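Local coordinates for protein MGS-M5 (Unidentified, PDB 4Q3N) that probably catalyses the NAD-dependent interconversion of L-lactate and pyruvate as a tetrameric L-lactate dehydrogenase with a Rossmann fold, at residues I142-S147 with Y232-A237; A72-I77 with A244-E249. One frame throughout, in Å; residues are numbered along the deposited sequence.

From the N terminus, the chain first lays down three of the six strands of the parallel Rossmann sheet. Residues 72-77, on the inner strand 74-77, meet the last turn of helix 232-246 in 244-249, and this closes contact 2 after 166 intervening residues. Within that loop the chain adds strands 115-118 and 141-143. Residues 142-147 then lead off the outermost strand and meet the start of the same helix at 232-237, closing contact 1. Contact 1 is therefore nested inside contact 2, and their centres lie 13 Å apart. The last turn of helix 232-246 packs on strand 74-77, and its first turns pack on the turn after strand 141-143.

Contact 1: residues I142-S147 with Y232-A237; sequences IGSGTS and YGIGMA
Ser147 and Ala237 bring the two backbones together, with their CA atoms 6.2 Å apart. Residues 142-143 end strand 141-143. A type II' beta turn from Ser144 to Ser147 then leads into helix 147-161. Gly145 takes the positive phi of this turn, which suits a glycine. Residues 232-237 form the first turns of helix 232-246. No hydrogen bond crosses between the segments.

Two small side-chain contacts carry the meeting. In one of its two conformers, Ile234 reaches Ser144 with the end of its longer branch. There chi1 (-174°) sets CG1 anti to the backbone N, and the turn at chi2 brings Ile234 CD1 to 3.7 Å from Ser144 OG. The same methyl also lies near Ser144 CB. This contact is less certain than the second, which sets the Ala237 CB methyl against Ser147 OG, again at 3.7 Å.

The Ser147 hydroxyl is already engaged within its own turn. Its OG gives a hydrogen bond of 2.7 Å to Ser144 O. The C=O...OG angle is 141°, and the donor is tilted 19° from the carbonyl plane. Ser147 N bonds to the same Ser144 O at 3.1 Å. Two donors thus grip one carbonyl oxygen, which ties the turn to the first residue of helix 147-161. With its proton so directed, Ser147 meets Ala237 by van der Waals contact.

Leu238 and Ile241 extend the contact along helix 232-246. At the start of that helix, Asp47 of the second subunit accepts hydrogen bonds from the backbone N of Tyr232 and of Gly233. The contact joins the exit from the last strand of the parallel sheet to a helix of the C-terminal domain, at the domain junction of the lactate/malate dehydrogenase fold.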
# COMPACT_ATOMS: atom_id res chain seq x y z
N ILE A 142 13.05 -23.15 -7.30
CA ILE A 142 13.01 -22.34 -8.49
C ILE A 142 14.18 -21.40 -8.54
O ILE A 142 14.88 -21.16 -7.53
CB ILE A 142 11.67 -21.50 -8.55
CG1 ILE A 142 11.53 -20.62 -7.31
CG2 ILE A 142 10.49 -22.44 -8.65
CD1 ILE A 142 10.32 -19.66 -7.35
N GLY A 143 14.39 -20.81 -9.72
CA GLY A 143 15.35 -19.72 -9.84
C GLY A 143 14.65 -18.47 -10.36
O GLY A 143 13.56 -18.55 -10.90
N SER A 144 15.29 -17.31 -10.24
CA SER A 144 14.66 -16.08 -10.70
C SER A 144 14.60 -16.00 -12.25
O SER A 144 13.81 -15.20 -12.79
CB SER A 144 15.38 -14.86 -10.14
OG SER A 144 16.76 -14.89 -10.38
N GLY A 145 15.41 -16.80 -12.94
CA GLY A 145 15.27 -16.97 -14.38
C GLY A 145 15.19 -15.65 -15.14
O GLY A 145 15.98 -14.73 -14.92
N THR A 146 14.23 -15.55 -16.04
CA THR A 146 14.15 -14.38 -16.92
C THR A 146 13.06 -13.39 -16.42
O THR A 146 12.52 -12.58 -17.19
CB THR A 146 13.84 -14.82 -18.36
OG1 THR A 146 12.76 -15.75 -18.32
CG2 THR A 146 15.09 -15.54 -19.02
N SER A 147 12.72 -13.46 -15.14
CA SER A 147 11.71 -12.51 -14.62
C SER A 147 12.18 -11.06 -14.78
O SER A 147 11.44 -10.20 -15.22
CB SER A 147 11.41 -12.82 -13.13
OG SER A 147 12.66 -12.80 -12.40
N TYR A 232 19.19 -3.31 -8.30
CA TYR A 232 17.84 -2.83 -7.96
C TYR A 232 16.77 -3.60 -8.75
O TYR A 232 15.70 -4.01 -8.21
CB TYR A 232 17.74 -1.31 -8.21
CG TYR A 232 18.60 -0.51 -7.23
CD1 TYR A 232 18.57 -0.79 -5.87
CD2 TYR A 232 19.43 0.52 -7.68
CE1 TYR A 232 19.35 -0.07 -4.97
CE2 TYR A 232 20.21 1.25 -6.80
CZ TYR A 232 20.17 0.94 -5.45
OH TYR A 232 20.97 1.63 -4.56
N GLY A 233 17.03 -3.83 -10.02
CA GLY A 233 16.09 -4.59 -10.84
C GLY A 233 15.80 -5.99 -10.30
O GLY A 233 14.64 -6.34 -10.05
N ILE A 234 16.83 -6.80 -10.07
CA ILE A 234 16.60 -8.17 -9.59
C ILE A 234 15.94 -8.12 -8.20
O ILE A 234 15.11 -8.96 -7.86
CB ILE A 234 17.92 -8.98 -9.57
CG1 ILE A 234 17.66 -10.45 -9.20
CG2 ILE A 234 18.93 -8.33 -8.62
CD1 ILE A 234 16.73 -11.20 -10.19
N GLY A 235 16.31 -7.12 -7.40
CA GLY A 235 15.71 -7.03 -6.08
C GLY A 235 14.18 -6.98 -6.16
O GLY A 235 13.47 -7.67 -5.40
N MET A 236 13.65 -6.17 -7.06
CA MET A 236 12.17 -6.06 -7.18
C MET A 236 11.54 -7.29 -7.86
O MET A 236 10.39 -7.66 -7.57
CB MET A 236 11.82 -4.78 -7.94
CG MET A 236 12.10 -3.53 -7.03
SD MET A 236 11.62 -1.97 -7.77
CE MET A 236 9.79 -2.11 -7.61
N ALA A 237 12.29 -7.94 -8.77
CA ALA A 237 11.82 -9.19 -9.37
C ALA A 237 11.68 -10.25 -8.26
O ALA A 237 10.68 -10.97 -8.21
CB ALA A 237 12.85 -9.70 -10.47

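Contact 2: residues A72-I77 with A244-E249; sequences AGLVVI and AIFNNE
Phe246 presents its ring edge to Leu74 CB. Leu74 CB sits near the ring plane, 3.7 Å from Phe246 CE1. Leu74 CD2 adds a second touch, 4.0 Å from the same Phe246 CE1. Phe246 CG is anti to its carbonyl carbon (chi1 -78°), which carries the ring out from the helix to the strand. Gly73 C lies 4.2 Å from Phe246 CZ, and a CB on Gly73 would come tight against that atom, consistent with a glycine here.

Leu74 opens strand 74-77, an inner strand of the Rossmann sheet, and helix 232-246 of the C-terminal domain ends against it. Leu74 CG is anti to the backbone N (chi1 177°), and chi2 then turns Leu74 CD1 to 4.3 Å from Ile245 CD1, a methyl-to-methyl contact separate from the ring. An alanine at Phe246 is likely to open a gap beside Leu74 CB and the Gly73 backbone. Val6 of the neighbouring strand also touches the ring, and Ile115 on the other side of strand 74-77 meets both Leu74 and Ile245. The helix stops just beyond in a Schellman motif: Asn248 has positive phi, Glu249 N bonds to Ala244 O at 2.9 Å, and Asn248 N bonds to Ile245 O.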
# COMPACT_ATOMS: atom_id res chain seq x y z
N ALA A 72 11.36 -21.50 8.06
CA ALA A 72 11.25 -20.47 7.02
C ALA A 72 10.36 -21.00 5.90
O ALA A 72 10.41 -22.19 5.59
CB ALA A 72 12.61 -20.10 6.50
N GLY A 73 9.52 -20.14 5.31
CA GLY A 73 8.67 -20.56 4.21
C GLY A 73 9.49 -20.51 2.91
O GLY A 73 9.23 -21.25 1.96
N LEU A 74 10.50 -19.66 2.88
CA LEU A 74 11.26 -19.43 1.63
C LEU A 74 12.71 -19.13 1.97
O LEU A 74 12.98 -18.34 2.87
CB LEU A 74 10.68 -18.23 0.84
CG LEU A 74 11.39 -17.82 -0.46
CD1 LEU A 74 11.11 -18.86 -1.55
CD2 LEU A 74 10.89 -16.38 -0.91
N VAL A 75 13.65 -19.75 1.26
CA VAL A 75 15.05 -19.31 1.43
C VAL A 75 15.50 -18.83 0.08
O VAL A 75 15.35 -19.56 -0.93
CB VAL A 75 15.97 -20.45 1.94
CG1 VAL A 75 17.43 -19.95 2.00
CG2 VAL A 75 15.48 -20.99 3.32
N VAL A 76 16.05 -17.62 0.05
CA VAL A 76 16.52 -17.03 -1.19
C VAL A 76 18.04 -17.05 -1.20
O VAL A 76 18.68 -16.46 -0.33
CB VAL A 76 16.03 -15.59 -1.34
CG1 VAL A 76 16.48 -14.97 -2.73
CG2 VAL A 76 14.43 -15.57 -1.20
N ILE A 77 18.62 -17.76 -2.16
CA ILE A 77 20.08 -17.92 -2.19
C ILE A 77 20.71 -16.96 -3.20
O ILE A 77 20.39 -17.00 -4.39
CB ILE A 77 20.48 -19.36 -2.55
CG1 ILE A 77 19.80 -20.35 -1.57
CG2 ILE A 77 22.04 -19.49 -2.62
CD1 ILE A 77 19.89 -21.81 -2.01
N ALA A 244 4.06 -13.44 -4.89
CA ALA A 244 3.16 -14.43 -5.54
C ALA A 244 3.00 -15.66 -4.67
O ALA A 244 1.91 -16.26 -4.58
CB ALA A 244 3.70 -14.82 -6.91
N ILE A 245 4.11 -16.08 -4.04
CA ILE A 245 4.06 -17.25 -3.15
C ILE A 245 3.37 -16.95 -1.80
O ILE A 245 2.42 -17.62 -1.41
CB ILE A 245 5.50 -17.79 -2.87
CG1 ILE A 245 6.12 -18.27 -4.19
CG2 ILE A 245 5.43 -18.90 -1.74
CD1 ILE A 245 7.68 -18.48 -4.10
N PHE A 246 3.81 -15.91 -1.08
CA PHE A 246 3.21 -15.69 0.24
C PHE A 246 1.74 -15.20 0.16
O PHE A 246 0.96 -15.42 1.06
CB PHE A 246 4.05 -14.71 1.06
CG PHE A 246 5.28 -15.38 1.64
CD1 PHE A 246 6.42 -15.51 0.87
CD2 PHE A 246 5.22 -15.98 2.87
CE1 PHE A 246 7.58 -16.20 1.40
CE2 PHE A 246 6.35 -16.67 3.42
CZ PHE A 246 7.52 -16.79 2.67
N ASN A 247 1.39 -14.52 -0.92
CA ASN A 247 -0.03 -14.09 -1.10
C ASN A 247 -0.85 -15.14 -1.85
O ASN A 247 -2.03 -14.92 -2.16
CB ASN A 247 -0.10 -12.75 -1.83
CG ASN A 247 0.47 -11.62 -0.98
OD1 ASN A 247 0.14 -11.50 0.19
ND2 ASN A 247 1.32 -10.85 -1.54
N ASN A 248 -0.20 -16.29 -2.12
CA ASN A 248 -0.90 -17.44 -2.69
C ASN A 248 -1.67 -17.06 -3.99
O ASN A 248 -2.89 -17.35 -4.13
CB ASN A 248 -1.89 -18.02 -1.66
CG ASN A 248 -2.44 -19.36 -2.08
OD1 ASN A 248 -1.76 -20.09 -2.80
ND2 ASN A 248 -3.68 -19.73 -1.59
N GLU A 249 -1.00 -16.40 -4.91
CA GLU A 249 -1.71 -15.64 -5.96
C GLU A 249 -2.13 -16.50 -7.15
O GLU A 249 -3.06 -16.13 -7.81
CB GLU A 249 -0.82 -14.48 -6.48
CG GLU A 249 -0.67 -13.36 -5.47
CD GLU A 249 0.18 -12.21 -5.98
OE1 GLU A 249 0.93 -12.38 -6.98
OE2 GLU A 249 0.11 -11.14 -5.33